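Local coordinates for DNA repair protein PprA (Deinococcus deserti, PDB 6MC8) that binds DNA and takes part in the radiation-induced repair of DNA damage and in genome segregation, forming dimers and filaments, at residues T181-W184 and T189-V192; G156-L161 and F168-T173; A208-T213 and R298-L303; R38-V43 and L48-Q53. The protein carries 2 engineered substitutions. All coordinates share one frame; numbering follows the deposited sequence.

Contact 1 of 4, residues T181-W184 and T189-V192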
loop_
_atom_site.group_PDB
_atom_site.type_symbol
_atom_site.label_atom_id
_atom_site.label_comp_id
_atom_site.label_asym_id
_atom_site.label_seq_id
_atom_site.Cartn_x
_atom_site.Cartn_y
_atom_site.Cartn_z
ATOM N N THR A 181 -18.158 0.611 12.723
ATOM C CA THR A 181 -16.830 1.200 12.731
ATOM C C THR A 181 -15.903 0.490 11.753
ATOM O O THR A 181 -16.112 -0.671 11.396
ATOM C CB THR A 181 -16.241 1.205 14.154
ATOM O OG1 THR A 181 -14.987 1.888 14.156
ATOM C CG2 THR A 181 -16.055 -0.187 14.673
ATOM N N ARG A 182 -14.884 1.224 11.302
ATOM C CA ARG A 182 -13.858 0.704 10.413
ATOM C C ARG A 182 -12.572 1.501 10.584
ATOM O O ARG A 182 -12.588 2.658 11.004
ATOM C CB ARG A 182 -14.308 0.718 8.946
ATOM C CG ARG A 182 -14.646 2.075 8.375
ATOM C CD ARG A 182 -15.183 1.907 6.975
ATOM N NE ARG A 182 -15.665 3.148 6.390
ATOM C CZ ARG A 182 -16.177 3.240 5.169
ATOM N NH1 ARG A 182 -16.264 2.164 4.410
ATOM N NH2 ARG A 182 -16.604 4.403 4.709
ATOM N N THR A 183 -11.459 0.859 10.252
ATOM C CA THR A 183 -10.121 1.388 10.467
ATOM C C THR A 183 -9.314 1.236 9.186
ATOM O O THR A 183 -9.372 0.191 8.536
ATOM C CB THR A 183 -9.440 0.651 11.638
ATOM O OG1 THR A 183 -10.147 0.930 12.853
ATOM C CG2 THR A 183 -7.974 1.041 11.793
ATOM N N TRP A 184 -8.580 2.283 8.809
ATOM C CA TRP A 184 -7.751 2.193 7.620
ATOM C C TRP A 184 -6.493 3.032 7.782
ATOM O O TRP A 184 -6.466 4.007 8.535
ATOM C CB TRP A 184 -8.532 2.613 6.369
ATOM C CG TRP A 184 -8.852 4.070 6.231
ATOM C CD1 TRP A 184 -8.212 4.971 5.439
ATOM C CD2 TRP A 184 -9.872 4.798 6.920
ATOM N NE1 TRP A 184 -8.785 6.206 5.566
ATOM C CE2 TRP A 184 -9.805 6.130 6.475
ATOM C CE3 TRP A 184 -10.837 4.453 7.871
ATOM C CZ2 TRP A 184 -10.671 7.115 6.936
ATOM C CZ3 TRP A 184 -11.692 5.434 8.328
ATOM C CH2 TRP A 184 -11.598 6.749 7.867
ATOM N N THR A 189 -0.878 7.869 7.693
ATOM C CA THR A 189 -2.055 8.292 8.435
ATOM C C THR A 189 -2.903 7.080 8.801
ATOM O O THR A 189 -3.463 6.426 7.919
ATOM C CB THR A 189 -2.880 9.279 7.612
ATOM O OG1 THR A 189 -2.064 10.389 7.229
ATOM C CG2 THR A 189 -4.056 9.787 8.418
ATOM N N LEU A 190 -3.001 6.789 10.093
ATOM C CA LEU A 190 -3.974 5.835 10.604
ATOM C C LEU A 190 -5.276 6.569 10.874
ATOM O O LEU A 190 -5.269 7.687 11.393
ATOM C CB LEU A 190 -3.483 5.160 11.886
ATOM C CG LEU A 190 -4.393 4.086 12.486
ATOM C CD1 LEU A 190 -4.484 2.886 11.572
ATOM C CD2 LEU A 190 -3.949 3.682 13.867
ATOM N N ALA A 191 -6.392 5.951 10.511
ATOM C CA ALA A 191 -7.685 6.596 10.652
ATOM C C ALA A 191 -8.744 5.590 11.065
ATOM O O ALA A 191 -8.643 4.401 10.756
ATOM C CB ALA A 191 -8.086 7.281 9.358
ATOM N N VAL A 192 -9.761 6.076 11.768
ATOM C CA VAL A 192 -10.873 5.253 12.218
ATOM C C VAL A 192 -12.159 6.065 12.089
ATOM O O VAL A 192 -12.187 7.263 12.397
ATOM C CB VAL A 192 -10.644 4.722 13.654
ATOM C CG1 VAL A 192 -10.418 5.836 14.646
ATOM C CG2 VAL A 192 -11.788 3.841 14.110
#
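W184 lays one face of its indole over the methyl group of A191, its partner across the antiparallel hairpin of strands 179-186 and 189-195. A191 CB sits 3.6 Å from the centroid of the six-membered ring of W184, 17° off the ring normal: a CH-pi contact for which alanine supplies a methyl small enough to fit beneath a broad ring. With CG of W184 held between its own backbone N and carbonyl carbon (chi1 71°), the indole swings across to the neighbouring strand. Two backbone bonds clamp the same pair, W184 N to A191 O at 2.9 Å and A191 N to W184 O at 2.8 Å. Were W184 an alanine, the methyl of A191 would probably lose its aromatic lid and a gap would open toward I142 and V263.

Next along the ladder, T183 and V192 form a non-hydrogen-bonded pair, closed by a CA-H...O contact of 3.3 Å from V192 CA to R182 O. On the face away from the indole, V192 CG2 meets T183 OG1 at 3.6 Å. These beta-branched residues suit extended backbone, and the threonine hydroxyl also hydrogen-bonds W277 NE1.

Strand 168-176 bonds to the other edge of 179-186, and strand 261-267 to that of 189-195, while helix 274-304 covers the T183 and V192 face through W277 and M280.

Contact 2 of 4, residues G156-L161 and F168-T173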
loop_
_atom_site.group_PDB
_atom_site.type_symbol
_atom_site.label_atom_id
_atom_site.label_comp_id
_atom_site.label_asym_id
_atom_site.label_seq_id
_atom_site.Cartn_x
_atom_site.Cartn_y
_atom_site.Cartn_z
ATOM N N GLY A 156 -6.457 -9.302 17.270
ATOM C CA GLY A 156 -5.184 -9.793 16.769
ATOM C C GLY A 156 -4.952 -9.454 15.311
ATOM O O GLY A 156 -3.810 -9.296 14.874
ATOM N N GLN A 157 -6.033 -9.369 14.532
ATOM C CA GLN A 157 -5.931 -8.857 13.169
ATOM C C GLN A 157 -5.496 -7.399 13.156
ATOM O O GLN A 157 -4.580 -7.025 12.419
ATOM C CB GLN A 157 -7.260 -9.020 12.436
ATOM C CG GLN A 157 -7.498 -10.375 11.810
ATOM C CD GLN A 157 -8.902 -10.512 11.268
ATOM O OE1 GLN A 157 -9.787 -9.767 11.646
ATOM N NE2 GLN A 157 -9.088 -11.412 10.325
ATOM N N LEU A 158 -6.125 -6.569 13.986
ATOM C CA LEU A 158 -5.832 -5.139 13.981
ATOM C C LEU A 158 -4.457 -4.842 14.555
ATOM O O LEU A 158 -3.846 -3.833 14.200
ATOM C CB LEU A 158 -6.905 -4.382 14.757
ATOM C CG LEU A 158 -8.262 -4.309 14.072
ATOM C CD1 LEU A 158 -9.307 -3.772 15.014
ATOM C CD2 LEU A 158 -8.153 -3.428 12.845
ATOM N N ARG A 159 -3.950 -5.706 15.433
ATOM C CA ARG A 159 -2.649 -5.463 16.046
ATOM C C ARG A 159 -1.523 -5.604 15.030
ATOM O O ARG A 159 -0.569 -4.824 15.034
ATOM C CB ARG A 159 -2.444 -6.410 17.227
ATOM C CG ARG A 159 -1.156 -6.190 17.985
ATOM C CD ARG A 159 -1.113 -7.033 19.233
ATOM N NE ARG A 159 -2.101 -6.582 20.205
ATOM C CZ ARG A 159 -1.891 -5.604 21.079
ATOM N NH1 ARG A 159 -0.721 -4.984 21.109
ATOM N NH2 ARG A 159 -2.843 -5.253 21.930
ATOM N N VAL A 160 -1.639 -6.573 14.126
ATOM C CA VAL A 160 -0.612 -6.757 13.109
ATOM C C VAL A 160 -0.760 -5.714 12.005
ATOM O O VAL A 160 0.234 -5.224 11.458
ATOM C CB VAL A 160 -0.671 -8.199 12.572
ATOM C CG1 VAL A 160 0.375 -8.441 11.506
ATOM C CG2 VAL A 160 -0.502 -9.188 13.703
ATOM N N LEU A 161 -1.998 -5.332 11.684
ATOM C CA LEU A 161 -2.231 -4.349 10.628
ATOM C C LEU A 161 -1.768 -2.956 11.045
ATOM O O LEU A 161 -1.265 -2.185 10.221
ATOM C CB LEU A 161 -3.713 -4.333 10.251
ATOM C CG LEU A 161 -4.294 -5.550 9.531
ATOM C CD1 LEU A 161 -5.801 -5.475 9.509
ATOM C CD2 LEU A 161 -3.761 -5.662 8.127
ATOM N N PHE A 168 -3.900 -0.462 4.734
ATOM C CA PHE A 168 -4.889 -1.511 4.914
ATOM C C PHE A 168 -6.233 -0.833 5.122
ATOM O O PHE A 168 -6.296 0.372 5.352
ATOM C CB PHE A 168 -4.545 -2.436 6.099
ATOM C CG PHE A 168 -4.725 -1.800 7.453
ATOM C CD1 PHE A 168 -3.737 -0.999 7.995
ATOM C CD2 PHE A 168 -5.866 -2.043 8.208
ATOM C CE1 PHE A 168 -3.905 -0.421 9.240
ATOM C CE2 PHE A 168 -6.032 -1.464 9.443
ATOM C CZ PHE A 168 -5.049 -0.657 9.961
ATOM N N GLU A 169 -7.307 -1.599 5.011
ATOM C CA GLU A 169 -8.623 -0.979 5.262
ATOM C C GLU A 169 -9.546 -2.074 5.753
ATOM O O GLU A 169 -9.546 -3.120 5.192
ATOM C CB GLU A 169 -9.245 -0.426 3.988
ATOM C CG GLU A 169 -10.617 0.136 4.199
ATOM C CD GLU A 169 -11.220 0.730 2.963
ATOM O OE1 GLU A 169 -10.538 0.739 1.920
ATOM O OE2 GLU A 169 -12.377 1.189 3.034
ATOM N N THR A 170 -10.260 -1.828 6.823
ATOM C CA THR A 170 -11.235 -2.831 7.298
ATOM C C THR A 170 -12.622 -2.523 6.748
ATOM O O THR A 170 -12.899 -1.407 6.340
ATOM C CB THR A 170 -11.276 -3.010 8.812
ATOM O OG1 THR A 170 -11.868 -1.873 9.400
ATOM C CG2 THR A 170 -9.925 -3.181 9.436
ATOM N N HIS A 171 -13.436 -3.564 6.712
ATOM C CA HIS A 171 -14.874 -3.520 6.385
ATOM C C HIS A 171 -15.607 -3.059 7.639
ATOM O O HIS A 171 -15.057 -3.036 8.706
ATOM C CB HIS A 171 -15.411 -4.906 6.005
ATOM C CG HIS A 171 -15.269 -5.362 4.591
ATOM N ND1 HIS A 171 -15.920 -4.786 3.560
ATOM C CD2 HIS A 171 -14.624 -6.405 4.056
ATOM C CE1 HIS A 171 -15.630 -5.413 2.460
ATOM N NE2 HIS A 171 -14.852 -6.386 2.732
ATOM N N TRP A 172 -16.869 -2.736 7.507
ATOM C CA TRP A 172 -17.661 -2.334 8.658
ATOM C C TRP A 172 -17.774 -3.480 9.654
ATOM O O TRP A 172 -17.977 -4.636 9.280
ATOM C CB TRP A 172 -19.058 -1.899 8.225
ATOM C CG TRP A 172 -19.136 -0.637 7.434
ATOM C CD1 TRP A 172 -19.380 -0.520 6.104
ATOM C CD2 TRP A 172 -18.963 0.691 7.927
ATOM N NE1 TRP A 172 -19.385 0.797 5.736
ATOM C CE2 TRP A 172 -19.126 1.563 6.839
ATOM C CE3 TRP A 172 -18.685 1.228 9.183
ATOM C CZ2 TRP A 172 -19.030 2.940 6.972
ATOM C CZ3 TRP A 172 -18.582 2.586 9.310
ATOM C CH2 TRP A 172 -18.754 3.431 8.211
ATOM N N THR A 173 -17.624 -3.155 10.933
ATOM C CA THR A 173 -17.832 -4.103 12.009
ATOM C C THR A 173 -18.674 -3.411 13.076
ATOM O O THR A 173 -18.630 -2.181 13.188
ATOM C CB THR A 173 -16.478 -4.623 12.566
ATOM O OG1 THR A 173 -16.688 -5.704 13.482
ATOM C CG2 THR A 173 -15.690 -3.553 13.258
#
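L161 and F168 join helix 156-163 to the strand that follows it, in a helix-on-sheet contact at one edge of the four-stranded antiparallel sheet. A short loop links the two elements, so the chain folds back and lays the helix against the strand. The centre of this buried contact is a CH-pi interaction: L161 CB stands 3.6 Å from the centroid of the F168 ring and 7° off the ring normal, squarely over the face. The leucine then spreads its branches along the phenylalanine, CD1 of L161 reaching CD2 of F168 at 3.7 Å and CD2 of L161 lying 3.9 Å from CB of F168. A branched aliphatic chain against a flat ring suits such a place, because both present broad apolar surfaces. F168 carries its CG between backbone N and carbonyl carbon (chi1 72°), which lifts the ring toward the helix.

A serine in place of F168 removes the ring, and L161 CB would probably lose its CH-pi partner, opening a gap between helix and sheet beside L190. The helix further serves the dimer, since V160 and L161 both touch V160 of the second subunit.

One turn back, L158 and T170 cross at about a right angle; T170 directs its methyl to the helix while its hydroxyl hydrogen-bonds T183 N. L158 CD2 meets T170 CG2 there at 3.8 Å.

Contact 3 of 4, residues A208-T213 and R298-L303. Engineered in segment 208-213: K210 (natural residue Asp).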
loop_
_atom_site.group_PDB
_atom_site.type_symbol
_atom_site.label_atom_id
_atom_site.label_comp_id
_atom_site.label_asym_id
_atom_site.label_seq_id
_atom_site.Cartn_x
_atom_site.Cartn_y
_atom_site.Cartn_z
ATOM N N ALA A 208 -38.186 16.744 16.865
ATOM C CA ALA A 208 -39.619 16.948 17.015
ATOM C C ALA A 208 -40.154 16.218 18.239
ATOM O O ALA A 208 -41.056 16.717 18.916
ATOM C CB ALA A 208 -40.350 16.495 15.754
ATOM N N TRP A 209 -39.601 15.040 18.543
ATOM C CA TRP A 209 -39.979 14.321 19.756
ATOM C C TRP A 209 -39.552 15.073 21.007
ATOM O O TRP A 209 -40.239 15.023 22.030
ATOM C CB TRP A 209 -39.384 12.912 19.740
ATOM C CG TRP A 209 -39.549 12.141 21.032
ATOM C CD1 TRP A 209 -38.580 11.887 21.952
ATOM C CD2 TRP A 209 -40.750 11.542 21.544
ATOM N NE1 TRP A 209 -39.093 11.165 22.999
ATOM C CE2 TRP A 209 -40.425 10.941 22.772
ATOM C CE3 TRP A 209 -42.065 11.455 21.083
ATOM C CZ2 TRP A 209 -41.368 10.260 23.543
ATOM C CZ3 TRP A 209 -42.997 10.782 21.847
ATOM C CH2 TRP A 209 -42.645 10.193 23.063
ATOM N N LYS A 210 -38.428 15.791 20.940
ATOM C CA LYS A 210 -37.948 16.525 22.104
ATOM C C LYS A 210 -38.831 17.731 22.405
ATOM O O LYS A 210 -39.069 18.057 23.574
ATOM C CB LYS A 210 -36.497 16.953 21.887
ATOM C CG LYS A 210 -35.879 17.645 23.079
ATOM C CD LYS A 210 -34.442 18.045 22.837
ATOM C CE LYS A 210 -33.866 18.705 24.074
ATOM N NZ LYS A 210 -34.533 20.006 24.343
ATOM N N VAL A 211 -39.340 18.393 21.367
ATOM C CA VAL A 211 -40.197 19.556 21.574
ATOM C C VAL A 211 -41.565 19.124 22.091
ATOM O O VAL A 211 -42.120 19.735 23.012
ATOM C CB VAL A 211 -40.311 20.373 20.273
ATOM C CG1 VAL A 211 -41.265 21.538 20.442
ATOM C CG2 VAL A 211 -38.962 20.884 19.856
ATOM N N ILE A 212 -42.106 18.037 21.530
ATOM C CA ILE A 212 -43.449 17.574 21.879
ATOM C C ILE A 212 -43.484 17.020 23.301
ATOM O O ILE A 212 -44.429 17.277 24.056
ATOM C CB ILE A 212 -43.934 16.549 20.834
ATOM C CG1 ILE A 212 -44.195 17.254 19.507
ATOM C CG2 ILE A 212 -45.186 15.823 21.280
ATOM C CD1 ILE A 212 -44.415 16.320 18.361
ATOM N N THR A 213 -42.439 16.295 23.704
ATOM C CA THR A 213 -42.400 15.720 25.046
ATOM C C THR A 213 -42.204 16.805 26.104
ATOM O O THR A 213 -42.659 16.655 27.244
ATOM C CB THR A 213 -41.294 14.660 25.113
ATOM O OG1 THR A 213 -41.443 13.763 24.009
ATOM C CG2 THR A 213 -41.378 13.830 26.383
ATOM N N ARG A 298 -30.095 21.820 18.511
ATOM C CA ARG A 298 -30.092 22.965 17.609
ATOM C C ARG A 298 -31.231 22.868 16.607
ATOM O O ARG A 298 -31.733 23.890 16.132
ATOM C CB ARG A 298 -28.736 23.098 16.907
ATOM C CG ARG A 298 -28.403 22.042 15.868
ATOM C CD ARG A 298 -26.957 22.152 15.424
ATOM N NE ARG A 298 -26.665 23.409 14.750
ATOM C CZ ARG A 298 -26.807 23.607 13.446
ATOM N NH1 ARG A 298 -27.229 22.625 12.667
ATOM N NH2 ARG A 298 -26.515 24.786 12.923
ATOM N N LEU A 299 -31.679 21.651 16.304
ATOM C CA LEU A 299 -32.830 21.489 15.430
ATOM C C LEU A 299 -34.128 21.741 16.182
ATOM O O LEU A 299 -35.089 22.262 15.610
ATOM C CB LEU A 299 -32.824 20.094 14.819
ATOM C CG LEU A 299 -31.727 19.768 13.819
ATOM C CD1 LEU A 299 -31.732 18.292 13.507
ATOM C CD2 LEU A 299 -31.956 20.555 12.599
ATOM N N ALA A 300 -34.170 21.383 17.466
ATOM C CA ALA A 300 -35.363 21.617 18.269
ATOM C C ALA A 300 -35.571 23.102 18.532
ATOM O O ALA A 300 -36.709 23.561 18.671
ATOM C CB ALA A 300 -35.265 20.850 19.585
ATOM N N ALA A 301 -34.482 23.868 18.598
ATOM C CA ALA A 301 -34.600 25.311 18.762
ATOM C C ALA A 301 -35.119 25.970 17.489
ATOM O O ALA A 301 -35.796 27.001 17.548
ATOM C CB ALA A 301 -33.251 25.897 19.167
ATOM N N VAL A 302 -34.809 25.389 16.332
ATOM C CA VAL A 302 -35.320 25.901 15.065
ATOM C C VAL A 302 -36.800 25.567 14.912
ATOM O O VAL A 302 -37.589 26.379 14.415
ATOM C CB VAL A 302 -34.464 25.350 13.904
ATOM C CG1 VAL A 302 -35.064 25.663 12.557
ATOM C CG2 VAL A 302 -33.075 25.938 13.963
ATOM N N LEU A 303 -37.210 24.389 15.376
ATOM C CA LEU A 303 -38.604 23.992 15.236
ATOM C C LEU A 303 -39.498 24.695 16.248
ATOM O O LEU A 303 -40.699 24.844 16.012
ATOM C CB LEU A 303 -38.735 22.478 15.374
ATOM C CG LEU A 303 -38.016 21.661 14.301
ATOM C CD1 LEU A 303 -38.154 20.171 14.559
ATOM C CD2 LEU A 303 -38.492 22.041 12.915
#
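V211 and A300 pack against each other where helices 200-213 and 274-304 cross. V211 CG2 meets A300 CB at 3.7 Å, and the same methyl lies 3.7 Å from A300 O, so one branch of the valine rests on both the side chain and the backbone of the opposite helix. That branch is CG2, which stands beside the backbone N of V211, while CG1 is anti to it (chi1 177°). A looser apolar contact sets L303 CD1 4.4 Å from A208 CB, the long leucine reaching over to a short alanine; helix 218-237 adds M233 against A208 and L237 against L303.

At the margin, the aliphatic part of the engineered K210 passes A300, its CD 4.4 Å from A300 CB.

No hydrogen bond crosses between the segments. Some polar groups find partners nearby: T213 OG1 gives its proton to W209 O one turn back in its own helix, and R241 binds L303 O.

The segment axes cross at -60°. This is ordinary apolar helix-helix packing, crossing helix 200-213 over the C-terminal part of helix 274-304, with small alanines where they meet and the axes of the two segments 8.9 Å apart.

Contact 4 of 4, residues R38-V43 and L48-Q53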
loop_
_atom_site.group_PDB
_atom_site.type_symbol
_atom_site.label_atom_id
_atom_site.label_comp_id
_atom_site.label_asym_id
_atom_site.label_seq_id
_atom_site.Cartn_x
_atom_site.Cartn_y
_atom_site.Cartn_z
ATOM N N ARG A 38 -23.144 31.751 3.719
ATOM C CA ARG A 38 -23.827 30.548 3.254
ATOM C C ARG A 38 -22.993 29.306 3.520
ATOM O O ARG A 38 -23.536 28.232 3.803
ATOM C CB ARG A 38 -24.132 30.633 1.758
ATOM C CG ARG A 38 -24.986 31.790 1.282
ATOM C CD ARG A 38 -26.374 31.846 1.889
ATOM N NE ARG A 38 -26.432 32.778 3.008
ATOM C CZ ARG A 38 -27.473 32.914 3.819
ATOM N NH1 ARG A 38 -28.558 32.172 3.644
ATOM N NH2 ARG A 38 -27.430 33.795 4.806
ATOM N N PHE A 39 -21.668 29.429 3.422
ATOM C CA PHE A 39 -20.806 28.285 3.683
ATOM C C PHE A 39 -20.758 27.962 5.168
ATOM O O PHE A 39 -20.673 26.792 5.549
ATOM C CB PHE A 39 -19.396 28.542 3.159
ATOM C CG PHE A 39 -18.492 27.350 3.258
ATOM C CD1 PHE A 39 -18.561 26.342 2.318
ATOM C CD2 PHE A 39 -17.596 27.221 4.308
ATOM C CE1 PHE A 39 -17.740 25.242 2.408
ATOM C CE2 PHE A 39 -16.777 26.124 4.401
ATOM C CZ PHE A 39 -16.849 25.136 3.453
ATOM N N ALA A 40 -20.788 28.994 6.015
ATOM C CA ALA A 40 -20.736 28.784 7.456
ATOM C C ALA A 40 -22.001 28.108 7.960
ATOM O O ALA A 40 -21.958 27.329 8.915
ATOM C CB ALA A 40 -20.524 30.118 8.168
ATOM N N GLU A 41 -23.132 28.391 7.318
ATOM C CA GLU A 41 -24.394 27.774 7.698
ATOM C C GLU A 41 -24.465 26.329 7.226
ATOM O O GLU A 41 -25.145 25.502 7.843
ATOM C CB GLU A 41 -25.536 28.606 7.129
ATOM C CG GLU A 41 -25.644 29.967 7.793
ATOM C CD GLU A 41 -26.420 30.967 6.964
ATOM O OE1 GLU A 41 -26.773 30.635 5.817
ATOM O OE2 GLU A 41 -26.647 32.093 7.446
ATOM N N LEU A 42 -23.756 26.006 6.145
ATOM C CA LEU A 42 -23.717 24.632 5.658
ATOM C C LEU A 42 -22.895 23.738 6.577
ATOM O O LEU A 42 -23.343 22.655 6.967
ATOM C CB LEU A 42 -23.160 24.598 4.239
ATOM C CG LEU A 42 -23.041 23.211 3.620
ATOM C CD1 LEU A 42 -24.402 22.577 3.512
ATOM C CD2 LEU A 42 -22.375 23.289 2.268
ATOM N N VAL A 43 -21.687 24.174 6.939
ATOM C CA VAL A 43 -20.814 23.340 7.754
ATOM C C VAL A 43 -21.162 23.387 9.232
ATOM O O VAL A 43 -20.619 22.597 10.006
ATOM C CB VAL A 43 -19.333 23.715 7.543
ATOM C CG1 VAL A 43 -18.933 23.468 6.107
ATOM C CG2 VAL A 43 -19.073 25.155 7.938
ATOM N N LEU A 48 -19.437 22.586 12.866
ATOM C CA LEU A 48 -18.277 23.448 12.717
ATOM C C LEU A 48 -18.647 24.905 12.944
ATOM O O LEU A 48 -19.728 25.355 12.559
ATOM C CB LEU A 48 -17.669 23.301 11.324
ATOM C CG LEU A 48 -16.769 22.125 10.959
ATOM C CD1 LEU A 48 -17.537 20.844 10.721
ATOM C CD2 LEU A 48 -15.976 22.489 9.744
ATOM N N GLN A 49 -17.725 25.629 13.540
ATOM C CA GLN A 49 -17.820 27.097 13.608
ATOM C C GLN A 49 -16.806 27.568 12.569
ATOM O O GLN A 49 -15.649 27.443 12.794
ATOM C CB GLN A 49 -17.560 27.597 15.019
ATOM C CG GLN A 49 -18.792 27.616 15.893
ATOM C CD GLN A 49 -18.409 27.854 17.315
ATOM O OE1 GLN A 49 -17.411 27.350 17.768
ATOM N NE2 GLN A 49 -19.183 28.637 18.029
ATOM N N SER A 50 -17.274 28.114 11.462
ATOM C CA SER A 50 -16.419 28.427 10.326
ATOM C C SER A 50 -15.568 29.657 10.599
ATOM O O SER A 50 -16.022 30.629 11.205
ATOM C CB SER A 50 -17.265 28.643 9.073
ATOM O OG SER A 50 -16.460 28.930 7.949
ATOM N N ASP A 51 -14.321 29.607 10.143
ATOM C CA ASP A 51 -13.366 30.685 10.335
ATOM C C ASP A 51 -13.146 31.520 9.084
ATOM O O ASP A 51 -12.304 32.419 9.103
ATOM C CB ASP A 51 -12.022 30.118 10.805
ATOM C CG ASP A 51 -12.071 29.590 12.215
ATOM O OD1 ASP A 51 -12.849 30.119 13.027
ATOM O OD2 ASP A 51 -11.328 28.644 12.514
ATOM N N VAL A 52 -13.890 31.261 8.007
ATOM C CA VAL A 52 -13.538 31.814 6.703
ATOM C C VAL A 52 -13.895 33.295 6.627
ATOM O O VAL A 52 -13.153 34.099 6.051
ATOM C CB VAL A 52 -14.216 31.000 5.586
ATOM C CG1 VAL A 52 -13.796 31.499 4.222
ATOM C CG2 VAL A 52 -13.885 29.536 5.736
ATOM N N GLN A 53 -15.026 33.679 7.223
ATOM C CA GLN A 53 -15.398 35.089 7.278
ATOM C C GLN A 53 -14.428 35.882 8.149
ATOM O O GLN A 53 -14.118 37.040 7.850
ATOM C CB GLN A 53 -16.827 35.231 7.802
ATOM C CG GLN A 53 -17.378 36.648 7.774
ATOM C CD GLN A 53 -17.567 37.178 6.368
ATOM O OE1 GLN A 53 -16.768 37.969 5.874
ATOM N NE2 GLN A 53 -18.641 36.754 5.722
HETATM O O HOH W 1 -20.058 27.253 10.768
#
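The first torsions of V43 and S50 decide which of their groups meet across this turn. In V43, chi1 of -63° puts CG1 anti to the carbonyl carbon and leaves CG2 between backbone N and carbonyl carbon, where that methyl lies 4.1 Å from both S50 CB and L48 CB. The backbone points CB of S50 at helix 35-43, and the hydroxyl, anti to the backbone N (chi1 -179°), is sent to the edge of the F39 ring at CD2. S50 CB also touches A40 CB at 3.7 Å, a close approach that suits small residues on either side.

The chain doubles back between V43 and L48, and L48 N bonds to V43 O at 3.1 Å with an N-H...O angle of 155°. L48 CB lies near the same oxygen, while its branched side chain packs obliquely on V43.

A single water joins the two segments where their backbones have no direct bond. It donates to A40 O at 2.7 Å and to L48 O at 2.6 Å, and accepts from S50 N at 3.0 Å, so three main-chain groups share one mediator. The hydroxyl of S50 serves the next helix: it accepts a weak capping bond from V52 N as helix 52-57 begins, and it pairs with E72 OE1. The second oxygen of E72 takes the D51 N-H.

Chemically, then, a small apolar seam is sealed by water and backbone bonds. The bonds of E72 to S50 OG and D51 N tie the start of helix 52-57 to helix 62-80. Set by the N-terminal end of a helix, the E72 carboxylate would probably also be stabilised by the helix dipole.

Along the chain the contacts come in the order 4, 2, 1, 3, each closing before the next opens. Contacts 1 and 2 are neighbours, their centres 9 Å apart, and share the four-stranded sheet: strands 168-176 and 179-186 are adjacent in it, and backbone pairing ties T183 to T170 and T181 to T173. Contact 3 lies on the opposite side of the chain's centre, 34 Å from contact 1 between centres, yet helix 274-304 runs from the sheet to it, spanning the elongated molecule. Contact 4 approaches contact 3 to about 5 Å at the nearest atoms without touching. Of the four, contact 2 alone touches the second subunit, about 39 Å from contact 3 between centres.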